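Local coordinates for protein amidase, hydantoinase/carbamoylase family (Burkholderia vietnamiensis, PDB 5I4M) that probably hydrolyses N-carbamoyl-L-amino acids, as a two-zinc enzyme of the peptidase M20 family, at residues L53-L58 and I145-E150; G102-S107 and G378-Y383; R113-Y118 and G400-E405. All coordinates share one frame; numbering follows the deposited sequence. Where two conformers were deposited one is given.

Interaction 1 of 3, residues L53-L58 and I145-E150; sequences LALTDL and IWTNEE. With ZN (zinc ion), chain D; 3PG (3-phosphoglyceric acid), chain E.
With CG of Asn148 anti to the backbone N (chi1 -173°), its amide oxygen is brought against Ala54, and OD1 lies 3.2 Å from Ala54 CB. That methyl points at segment 145-150, and CB of Asn148 sits beside it as well. The other end of the amide is anchored, ND2 bonding to the backbone carbonyl of Phe154. A second, greasier touch comes from Leu55, whose CD2 meets Thr147 CG2 at 4.1 Å, the two side chains running at about a right angle. Thr147 sends its methyl this way while OG1 bonds to Met82 O and to Arg63.

Segment 53-58 keeps its shape through a type II turn from Leu53 to Thr56. Leu53 O accepts from both the N and the OG1 of Thr56, the hydroxyl at 2.7 Å, and the same OG1 caps the helix that follows. On the far side of Asn148 the chain passes straight into the active site. Glu150 starts toward segment 53-58, but the bend at chi2 (-77°) turns its carboxylate away to one zinc, which both oxygens bind, OE2 at 2.1 Å and OE1 at 2.4 Å. Glu149 points away from segment 53-58, and its OE1 comes within 2.6 Å of O2P of the bound 3-phosphoglycerate. The buried contact thus backs the first part of an M20 metal-site loop whose last two residues face the zinc and the ligand. It joins the turn leading into helix 57-72 to the loop that follows strand 141-145; Leu55 also packs on helix 184-191, and Thr147 touches helix 159-164.

Interaction 2 of 3, residues G102-S107 and G378-Y383; sequences GSHADS and GHDACY. With ZN (zinc ion), chain C; 3PG (3-phosphoglyceric acid), chain E.
Asp380 and the residues Ser103 and His104 meet in a loose, buried contact near the centre of the chain, where the end of strand 99-103 approaches the start of helix 380-384. The touch is one of proximity and not of bonding: Asp380 OD2 stands 4.1 Å from Ser103 C and 4.3 Å from His104 CB. The polar ends are held by other partners, Asp380 OD1 by Ser161 and Ser103 OG by Glu209.

What unites the two segments more firmly is the metal and its ligand. CG of His104 lies between its backbone N and carbonyl carbon (chi1 56°), which aims NE2 at a zinc ion, 2.2 Å away. The other ring nitrogen, ND1, donates to Asp106 O at 2.9 Å with the oxygen almost in the ring plane; this bond and the zinc bond together hold the imidazole against rotation. From the other segment, His379 reaches this zinc through a water, whose oxygen is 2.8 Å from ND1 and 2.2 Å from the metal. His379 CE1 also lies 3.3 Å from the phosphate oxygen O4P, itself a ligand of the zinc. At the far end of 3-phosphoglycerate, Gly378 N gives a nearly straight bond (168°) to the carboxylate oxygen O2, 2.7 Å long.

His211 and Asp115 complete the protein ligands of this zinc. Strand 206-212, which pairs with strand 99-103, carries Glu209, which bonds Ser103 OG and Ala381 N and so bridges the two segments, beside Asp380; strand 390-395 packs on His379 and Ala381.

Interaction 3 of 3, residues R113-Y118 and G400-E405; sequences RFDGIY and GISHNE. With ZN (zinc ion), chain D; ZN (zinc ion), chain C; 3PG (3-phosphoglyceric acid), chain E.
Arg113 reaches the other segment through a water that accepts from its N and its NE, each at 3.0 Å, and donates to Glu405 O at 2.8 Å. The side chain curls back far enough for CE2 of Phe114 to lie over one face of the guanidinium, toward its rim, while NH2 forms a salt bridge with Asp408. The backbone N atoms of Phe114 and Asp115 both bond to Glu407 OE2, and Ser402 OG bonds to OE1 of the same residue, which links the two segments.

Next comes Asp115, whose CB points at the second segment. With CG anti to the backbone N (chi1 177°), the carboxylate is extended between two zinc ions: OD1 binds one at 2.1 Å and OD2 the other at 2.0 Å. This bridging aspartate is the hallmark of the two-metal site of M20 enzymes. OD2 shares its zinc with His403 NE2, 2.1 Å from the metal; the oxygen sits at the edge of the imidazole, near its plane, and carboxylate and ring are only 24° apart. The two atoms are close because one metal holds both. Phosphate oxygen O3P is a further ligand of that zinc. His403 ND1, facing the other way, bonds to Asn296 O of the second subunit, and its ring stacks on His247 of that subunit, so the dimer partner probably steadies this zinc-binding imidazole.

After Asp115 the chain turns at Gly116, whose positive phi of 77° suits glycine and whose place is the N-cap of helix 117-132. Tyr118 N bonds back to Phe114 O, and Tyr118 packs against strand 206-212.

How the interactions relate
The three contacts converge on one two-zinc centre, its metals 3.9 Å apart, with phosphate oxygen O2P of 3-phosphoglycerate touching both. Interaction 1 supplies Glu150 to one zinc and interaction 2 supplies His104 to the other, while Asp115 of interaction 3 serves both: its OD2 is 2.8 Å from Glu150 OE2 and its OD1 is 3.1 Å from His104 NE2. Interactions 1 and 2 are also joined directly, Trp146 N lying 2.9 Å from Ser103 O and Glu149 N 3.1 Å from Asp106 OD1. Asp106 thus probably steadies the loop with the two acids through its carboxylate, and His104 through its backbone O. His247 and Asn296 of the second subunit add hydrogen bonds to the ligand, as do Arg309 and Gln214 of the same chain.

Interaction 1 of 3, residues L53-L58 and I145-E150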
loop_
_atom_site.group_PDB
_atom_site.type_symbol
_atom_site.label_atom_id
_atom_site.label_comp_id
_atom_site.label_asym_id
_atom_site.label_seq_id
_atom_site.Cartn_x
_atom_site.Cartn_y
_atom_site.Cartn_z
ATOM N N LEU A 53 -3.433 5.277 -17.582
ATOM C CA LEU A 53 -4.334 4.222 -17.149
ATOM C C LEU A 53 -5.659 4.309 -17.898
ATOM O O LEU A 53 -6.093 5.385 -18.326
ATOM C CB LEU A 53 -4.556 4.292 -15.643
ATOM C CG LEU A 53 -3.532 3.553 -14.765
ATOM C CD1 LEU A 53 -3.611 2.049 -14.991
ATOM C CD2 LEU A 53 -2.120 4.044 -15.017
ATOM N N ALA A 54 -6.293 3.147 -18.069
ATOM C CA ALA A 54 -7.535 3.068 -18.823
ATOM C C ALA A 54 -8.594 4.010 -18.261
ATOM O O ALA A 54 -8.787 4.107 -17.048
ATOM C CB ALA A 54 -8.062 1.630 -18.807
ATOM N N LEU A 55 -9.290 4.695 -19.168
ATOM C CA LEU A 55 -10.461 5.522 -18.876
ATOM C C LEU A 55 -10.134 6.719 -17.986
ATOM O O LEU A 55 -11.032 7.290 -17.355
ATOM C CB LEU A 55 -11.595 4.683 -18.269
ATOM C CG LEU A 55 -11.907 3.445 -19.123
ATOM C CD1 LEU A 55 -13.150 2.691 -18.630
ATOM C CD2 LEU A 55 -12.070 3.829 -20.605
ATOM N N THR A 56 -8.864 7.110 -17.913
ATOM C CA THR A 56 -8.498 8.422 -17.397
ATOM C C THR A 56 -8.658 9.469 -18.498
ATOM O O THR A 56 -8.876 9.145 -19.668
ATOM C CB THR A 56 -7.050 8.437 -16.916
ATOM O OG1 THR A 56 -6.188 8.115 -18.023
ATOM C CG2 THR A 56 -6.832 7.428 -15.801
ATOM N N ASP A 57 -8.505 10.747 -18.123
ATOM C CA ASP A 57 -8.506 11.787 -19.149
ATOM C C ASP A 57 -7.377 11.592 -20.154
ATOM O O ASP A 57 -7.508 11.994 -21.320
ATOM C CB ASP A 57 -8.386 13.171 -18.515
ATOM C CG ASP A 57 -9.685 13.656 -17.931
ATOM O OD1 ASP A 57 -10.718 12.979 -18.127
ATOM O OD2 ASP A 57 -9.669 14.726 -17.298
ATOM N N LEU A 58 -6.249 11.012 -19.722
ATOM C CA LEU A 58 -5.149 10.760 -20.655
ATOM C C LEU A 58 -5.520 9.675 -21.662
ATOM O O LEU A 58 -5.237 9.807 -22.857
ATOM C CB LEU A 58 -3.877 10.385 -19.890
ATOM C CG LEU A 58 -3.309 11.524 -19.035
ATOM C CD1 LEU A 58 -2.197 11.025 -18.100
ATOM C CD2 LEU A 58 -2.786 12.628 -19.933
ATOM N N ILE A 145 -9.485 -0.028 -31.056
ATOM C CA ILE A 145 -8.955 0.190 -29.713
ATOM C C ILE A 145 -9.839 -0.579 -28.740
ATOM O O ILE A 145 -11.037 -0.291 -28.625
ATOM C CB ILE A 145 -8.916 1.679 -29.337
ATOM C CG1 ILE A 145 -8.010 2.454 -30.293
ATOM C CG2 ILE A 145 -8.429 1.823 -27.884
ATOM C CD1 ILE A 145 -8.184 3.952 -30.232
ATOM N N TRP A 146 -9.254 -1.535 -28.024
ATOM C CA TRP A 146 -9.995 -2.289 -27.017
ATOM C C TRP A 146 -9.827 -1.649 -25.648
ATOM O O TRP A 146 -8.720 -1.279 -25.258
ATOM C CB TRP A 146 -9.530 -3.746 -26.956
ATOM C CG TRP A 146 -9.672 -4.487 -28.255
ATOM C CD1 TRP A 146 -8.672 -4.789 -29.138
ATOM C CD2 TRP A 146 -10.878 -5.032 -28.813
ATOM N NE1 TRP A 146 -9.182 -5.481 -30.216
ATOM C CE2 TRP A 146 -10.531 -5.648 -30.039
ATOM C CE3 TRP A 146 -12.218 -5.059 -28.399
ATOM C CZ2 TRP A 146 -11.474 -6.275 -30.856
ATOM C CZ3 TRP A 146 -13.154 -5.697 -29.208
ATOM C CH2 TRP A 146 -12.778 -6.291 -30.425
ATOM N N THR A 147 -10.928 -1.571 -24.901
ATOM C CA THR A 147 -10.957 -0.861 -23.625
ATOM C C THR A 147 -10.277 -1.633 -22.497
ATOM O O THR A 147 -10.479 -2.841 -22.341
ATOM C CB THR A 147 -12.407 -0.583 -23.237
ATOM O OG1 THR A 147 -12.990 0.335 -24.169
ATOM C CG2 THR A 147 -12.513 -0.023 -21.810
ATOM N N ASN A 148 -9.496 -0.909 -21.682
ATOM C CA ASN A 148 -8.963 -1.406 -20.407
ATOM C C ASN A 148 -8.280 -2.761 -20.556
ATOM O O ASN A 148 -8.510 -3.690 -19.774
ATOM C CB ASN A 148 -10.055 -1.497 -19.333
ATOM C CG ASN A 148 -9.480 -1.858 -17.964
ATOM O OD1 ASN A 148 -8.484 -1.277 -17.543
ATOM N ND2 ASN A 148 -10.063 -2.857 -17.304
ATOM N N GLU A 149 -7.428 -2.890 -21.574
ATOM C CA GLU A 149 -6.848 -4.206 -21.807
ATOM C C GLU A 149 -5.921 -4.618 -20.671
ATOM O O GLU A 149 -5.809 -5.809 -20.382
ATOM C CB GLU A 149 -6.119 -4.244 -23.155
ATOM C CG GLU A 149 -5.555 -5.614 -23.558
ATOM C CD GLU A 149 -4.196 -5.907 -22.937
ATOM O OE1 GLU A 149 -3.587 -4.982 -22.354
ATOM O OE2 GLU A 149 -3.743 -7.063 -23.018
ATOM N N GLU A 150 -5.271 -3.659 -19.995
ATOM C CA GLU A 150 -4.202 -4.031 -19.068
ATOM C C GLU A 150 -4.737 -4.712 -17.815
ATOM O O GLU A 150 -4.013 -5.491 -17.181
ATOM C CB GLU A 150 -3.375 -2.807 -18.664
ATOM C CG GLU A 150 -2.447 -2.260 -19.756
ATOM C CD GLU A 150 -1.179 -3.091 -19.933
ATOM O OE1 GLU A 150 -1.069 -4.177 -19.328
ATOM O OE2 GLU A 150 -0.277 -2.661 -20.687
HETATM ZN ZN ZN D . 0.714 -4.459 -20.863
HETATM C C1 3PG E . -1.188 -9.415 -19.196
HETATM O O1 3PG E . -0.714 -9.071 -18.098
HETATM O O2 3PG E . -0.707 -10.347 -19.877
HETATM C C2 3PG E . -2.388 -8.670 -19.704
HETATM O O3 3PG E . -3.086 -9.460 -20.683
HETATM C C3 3PG E . -1.910 -7.388 -20.347
HETATM O O1P 3PG E . -1.118 -7.702 -21.494
HETATM P P 3PG E . -0.163 -6.543 -22.147
HETATM O O2P 3PG E . -1.002 -5.290 -22.217
HETATM O O3P 3PG E . 0.986 -6.423 -21.155
HETATM O O4P 3PG E . 0.200 -7.112 -23.530
#

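Interaction 2 of 3, residues G102-S107 and G378-Y383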
loop_
_atom_site.group_PDB
_atom_site.type_symbol
_atom_site.label_atom_id
_atom_site.label_comp_id
_atom_site.label_asym_id
_atom_site.label_seq_id
_atom_site.Cartn_x
_atom_site.Cartn_y
_atom_site.Cartn_z
ATOM N N GLY A 102 -5.719 -4.380 -34.337
ATOM C CA GLY A 102 -5.846 -3.427 -33.266
ATOM C C GLY A 102 -5.321 -3.959 -31.961
ATOM O O GLY A 102 -4.839 -5.095 -31.877
ATOM N N SER A 103 -5.436 -3.141 -30.925
ATOM C CA SER A 103 -4.787 -3.438 -29.660
ATOM C C SER A 103 -5.348 -2.472 -28.627
ATOM O O SER A 103 -6.519 -2.086 -28.713
ATOM C CB SER A 103 -3.265 -3.324 -29.820
ATOM O OG SER A 103 -2.538 -4.024 -28.803
ATOM N N HIS A 104 -4.537 -2.053 -27.666
ATOM C CA HIS A 104 -5.015 -1.173 -26.613
ATOM C C HIS A 104 -4.179 0.095 -26.546
ATOM O O HIS A 104 -2.974 0.082 -26.802
ATOM C CB HIS A 104 -4.985 -1.874 -25.250
ATOM C CG HIS A 104 -3.642 -2.420 -24.872
ATOM N ND1 HIS A 104 -2.802 -1.781 -23.984
ATOM C CD2 HIS A 104 -3.003 -3.552 -25.246
ATOM C CE1 HIS A 104 -1.697 -2.493 -23.838
ATOM N NE2 HIS A 104 -1.798 -3.575 -24.588
ATOM N N ALA A 105 -4.826 1.186 -26.171
ATOM C CA ALA A 105 -4.118 2.437 -25.963
ATOM C C ALA A 105 -3.822 2.722 -24.496
ATOM O O ALA A 105 -3.027 3.621 -24.207
ATOM C CB ALA A 105 -4.925 3.597 -26.558
ATOM N N ASP A 106 -4.440 1.988 -23.569
ATOM C CA ASP A 106 -4.180 2.197 -22.154
ATOM C C ASP A 106 -2.863 1.535 -21.764
ATOM O O ASP A 106 -2.365 0.638 -22.450
ATOM C CB ASP A 106 -5.339 1.660 -21.302
ATOM C CG ASP A 106 -5.496 0.150 -21.399
ATOM O OD1 ASP A 106 -5.883 -0.336 -22.484
ATOM O OD2 ASP A 106 -5.275 -0.549 -20.378
ATOM N N SER A 107 -2.289 1.995 -20.651
ATOM C CA SER A 107 -0.995 1.499 -20.209
ATOM C C SER A 107 -1.013 1.170 -18.726
ATOM O O SER A 107 -1.962 1.468 -17.997
ATOM C CB SER A 107 0.127 2.518 -20.470
ATOM O OG SER A 107 0.156 3.492 -19.438
ATOM N N GLY A 378 -1.165 -11.821 -22.128
ATOM C CA GLY A 378 -2.474 -11.861 -22.738
ATOM C C GLY A 378 -2.671 -10.667 -23.656
ATOM O O GLY A 378 -2.081 -9.605 -23.464
ATOM N N HIS A 379 -3.507 -10.862 -24.672
ATOM C CA HIS A 379 -3.836 -9.814 -25.621
ATOM C C HIS A 379 -5.301 -9.938 -25.984
ATOM O O HIS A 379 -5.894 -11.006 -25.857
ATOM C CB HIS A 379 -2.974 -9.916 -26.877
ATOM C CG HIS A 379 -1.520 -10.010 -26.574
ATOM N ND1 HIS A 379 -0.764 -8.907 -26.242
ATOM C CD2 HIS A 379 -0.692 -11.078 -26.501
ATOM C CE1 HIS A 379 0.477 -9.292 -25.998
ATOM N NE2 HIS A 379 0.549 -10.603 -26.155
ATOM N N ASP A 380 -5.880 -8.832 -26.447
ATOM C CA ASP A 380 -7.248 -8.901 -26.936
ATOM C C ASP A 380 -7.399 -9.975 -28.004
ATOM O O ASP A 380 -8.439 -10.636 -28.070
ATOM C CB ASP A 380 -7.679 -7.531 -27.450
ATOM C CG ASP A 380 -7.671 -6.485 -26.349
ATOM O OD1 ASP A 380 -8.476 -6.627 -25.410
ATOM O OD2 ASP A 380 -6.865 -5.522 -26.413
ATOM N N ALA A 381 -6.350 -10.203 -28.804
ATOM C CA ALA A 381 -6.383 -11.266 -29.803
ATOM C C ALA A 381 -6.684 -12.637 -29.192
ATOM O O ALA A 381 -7.247 -13.502 -29.875
ATOM C CB ALA A 381 -5.054 -11.313 -30.557
ATOM N N CYS A 382 -6.309 -12.872 -27.928
ATOM C CA CYS A 382 -6.599 -14.175 -27.318
ATOM C C CYS A 382 -8.095 -14.425 -27.231
ATOM O O CYS A 382 -8.553 -15.566 -27.382
ATOM C CB CYS A 382 -5.972 -14.281 -25.927
ATOM S SG CYS A 382 -4.169 -14.057 -25.933
ATOM N N TYR A 383 -8.879 -13.374 -26.978
ATOM C CA TYR A 383 -10.328 -13.541 -26.971
ATOM C C TYR A 383 -10.912 -13.522 -28.376
ATOM O O TYR A 383 -11.858 -14.265 -28.665
ATOM C CB TYR A 383 -10.965 -12.464 -26.092
ATOM C CG TYR A 383 -10.954 -12.834 -24.619
ATOM C CD1 TYR A 383 -11.262 -14.126 -24.206
ATOM C CD2 TYR A 383 -10.632 -11.893 -23.641
ATOM C CE1 TYR A 383 -11.271 -14.467 -22.849
ATOM C CE2 TYR A 383 -10.630 -12.228 -22.291
ATOM C CZ TYR A 383 -10.944 -13.513 -21.902
ATOM O OH TYR A 383 -10.949 -13.843 -20.561
HETATM ZN ZN ZN C . -0.379 -5.219 -24.492
HETATM C C1 3PG E . -1.188 -9.415 -19.196
HETATM O O1 3PG E . -0.714 -9.071 -18.098
HETATM O O2 3PG E . -0.707 -10.347 -19.877
HETATM C C2 3PG E . -2.388 -8.670 -19.704
HETATM O O3 3PG E . -3.086 -9.460 -20.683
HETATM C C3 3PG E . -1.910 -7.388 -20.347
HETATM O O1P 3PG E . -1.118 -7.702 -21.494
HETATM P P 3PG E . -0.163 -6.543 -22.147
HETATM O O2P 3PG E . -1.002 -5.290 -22.217
HETATM O O3P 3PG E . 0.986 -6.423 -21.155
HETATM O O4P 3PG E . 0.200 -7.112 -23.530
HETATM O O HOH W 1 -1.936 -6.533 -25.282
#

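Interaction 3 of 3, residues R113-Y118 and G400-E405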
loop_
_atom_site.group_PDB
_atom_site.type_symbol
_atom_site.label_atom_id
_atom_site.label_comp_id
_atom_site.label_asym_id
_atom_site.label_seq_id
_atom_site.Cartn_x
_atom_site.Cartn_y
_atom_site.Cartn_z
ATOM N N ARG A 113 6.302 2.922 -24.077
ATOM C CA ARG A 113 5.789 3.634 -25.239
ATOM C C ARG A 113 5.308 2.714 -26.352
ATOM O O ARG A 113 4.861 3.217 -27.390
ATOM C CB ARG A 113 6.876 4.575 -25.780
ATOM C CG ARG A 113 7.184 5.745 -24.828
ATOM C CD ARG A 113 8.473 6.497 -25.196
ATOM N NE ARG A 113 9.622 5.605 -25.099
ATOM C CZ ARG A 113 10.562 5.474 -26.025
ATOM N NH1 ARG A 113 10.525 6.216 -27.129
ATOM N NH2 ARG A 113 11.551 4.605 -25.834
ATOM N N PHE A 114 5.367 1.392 -26.173
ATOM C CA PHE A 114 5.048 0.492 -27.274
ATOM C C PHE A 114 3.980 -0.551 -26.950
ATOM O O PHE A 114 3.239 -0.975 -27.848
ATOM C CB PHE A 114 6.331 -0.196 -27.745
ATOM C CG PHE A 114 7.374 0.766 -28.237
ATOM C CD1 PHE A 114 7.331 1.242 -29.543
ATOM C CD2 PHE A 114 8.373 1.228 -27.387
ATOM C CE1 PHE A 114 8.276 2.150 -30.000
ATOM C CE2 PHE A 114 9.329 2.135 -27.840
ATOM C CZ PHE A 114 9.283 2.590 -29.149
ATOM N N ASP A 115 3.897 -0.997 -25.696
ATOM C CA ASP A 115 2.920 -2.025 -25.329
ATOM C C ASP A 115 1.522 -1.547 -25.697
ATOM O O ASP A 115 1.103 -0.457 -25.292
ATOM C CB ASP A 115 3.049 -2.319 -23.830
ATOM C CG ASP A 115 2.030 -3.317 -23.301
ATOM O OD1 ASP A 115 1.268 -3.938 -24.081
ATOM O OD2 ASP A 115 2.035 -3.507 -22.055
ATOM N N GLY A 116 0.831 -2.327 -26.528
ATOM C CA GLY A 116 -0.501 -1.956 -26.974
ATOM C C GLY A 116 -0.574 -0.879 -28.044
ATOM O O GLY A 116 -1.179 -1.083 -29.103
ATOM N N ILE A 117 0.009 0.289 -27.783
ATOM C CA ILE A 117 -0.192 1.398 -28.713
ATOM C C ILE A 117 0.441 1.095 -30.072
ATOM O O ILE A 117 -0.056 1.546 -31.111
ATOM C CB ILE A 117 0.338 2.715 -28.097
ATOM C CG1 ILE A 117 0.061 3.907 -29.026
ATOM C CG2 ILE A 117 1.825 2.609 -27.790
ATOM C CD1 ILE A 117 -1.422 4.204 -29.237
ATOM N N TYR A 118 1.523 0.315 -30.101
ATOM C CA TYR A 118 2.120 -0.073 -31.380
ATOM C C TYR A 118 1.105 -0.793 -32.267
ATOM O O TYR A 118 0.998 -0.507 -33.464
ATOM C CB TYR A 118 3.344 -0.950 -31.118
ATOM C CG TYR A 118 4.007 -1.591 -32.328
ATOM C CD1 TYR A 118 4.179 -0.895 -33.527
ATOM C CD2 TYR A 118 4.502 -2.888 -32.246
ATOM C CE1 TYR A 118 4.810 -1.496 -34.609
ATOM C CE2 TYR A 118 5.127 -3.491 -33.322
ATOM C CZ TYR A 118 5.285 -2.788 -34.496
ATOM O OH TYR A 118 5.911 -3.404 -35.559
ATOM N N GLY A 400 14.167 -7.320 -23.697
ATOM C CA GLY A 400 12.918 -7.998 -23.426
ATOM C C GLY A 400 12.065 -7.401 -22.333
ATOM O O GLY A 400 11.194 -8.092 -21.803
ATOM N N ILE A 401 12.247 -6.126 -21.986
ATOM C CA ILE A 401 11.538 -5.575 -20.840
ATOM C C ILE A 401 10.260 -4.885 -21.297
ATOM O O ILE A 401 10.219 -4.192 -22.325
ATOM C CB ILE A 401 12.428 -4.628 -20.014
ATOM C CG1 ILE A 401 11.675 -4.207 -18.742
ATOM C CG2 ILE A 401 12.852 -3.434 -20.829
ATOM C CD1 ILE A 401 12.493 -4.309 -17.466
ATOM N N SER A 402 9.202 -5.088 -20.524
ATOM C CA SER A 402 7.936 -4.410 -20.713
ATOM C C SER A 402 7.354 -4.176 -19.331
ATOM O O SER A 402 7.836 -4.729 -18.336
ATOM C CB SER A 402 6.987 -5.218 -21.602
ATOM O OG SER A 402 5.798 -4.496 -21.857
ATOM N N HIS A 403 6.327 -3.330 -19.273
ATOM C CA HIS A 403 5.745 -2.870 -18.012
ATOM C C HIS A 403 6.778 -2.146 -17.152
ATOM O O HIS A 403 6.690 -2.125 -15.922
ATOM C CB HIS A 403 5.071 -4.025 -17.263
ATOM C CG HIS A 403 3.765 -4.426 -17.886
ATOM N ND1 HIS A 403 2.854 -5.257 -17.274
ATOM C CD2 HIS A 403 3.216 -4.077 -19.077
ATOM C CE1 HIS A 403 1.801 -5.408 -18.062
ATOM N NE2 HIS A 403 1.995 -4.700 -19.162
ATOM N N ASN A 404 7.736 -1.517 -17.834
ATOM C CA ASN A 404 8.743 -0.625 -17.276
ATOM C C ASN A 404 8.870 0.531 -18.260
ATOM O O ASN A 404 8.733 0.335 -19.470
ATOM C CB ASN A 404 10.088 -1.368 -17.085
ATOM C CG ASN A 404 11.154 -0.527 -16.372
ATOM O OD1 ASN A 404 11.493 0.581 -16.795
ATOM N ND2 ASN A 404 11.702 -1.077 -15.287
ATOM N N GLU A 405 9.086 1.738 -17.745
ATOM C CA GLU A 405 9.088 2.916 -18.606
ATOM C C GLU A 405 10.255 2.944 -19.593
ATOM O O GLU A 405 10.205 3.714 -20.559
ATOM C CB GLU A 405 9.089 4.168 -17.732
ATOM C CG GLU A 405 7.808 4.306 -16.922
ATOM C CD GLU A 405 7.993 5.082 -15.641
ATOM O OE1 GLU A 405 8.048 6.326 -15.695
ATOM O OE2 GLU A 405 8.077 4.448 -14.572
HETATM ZN ZN ZN D . 0.714 -4.459 -20.863
HETATM ZN ZN ZN C . -0.379 -5.219 -24.492
HETATM C C1 3PG E . -1.188 -9.415 -19.196
HETATM O O1 3PG E . -0.714 -9.071 -18.098
HETATM O O2 3PG E . -0.707 -10.347 -19.877
HETATM C C2 3PG E . -2.388 -8.670 -19.704
HETATM O O3 3PG E . -3.086 -9.460 -20.683
HETATM C C3 3PG E . -1.910 -7.388 -20.347
HETATM O O1P 3PG E . -1.118 -7.702 -21.494
HETATM P P 3PG E . -0.163 -6.543 -22.147
HETATM O O2P 3PG E . -1.002 -5.290 -22.217
HETATM O O3P 3PG E . 0.986 -6.423 -21.155
HETATM O O4P 3PG E . 0.200 -7.112 -23.530
HETATM O O HOH W 2 9.112 3.391 -23.126
HETATM O O HOH W 1 -1.936 -6.533 -25.282
#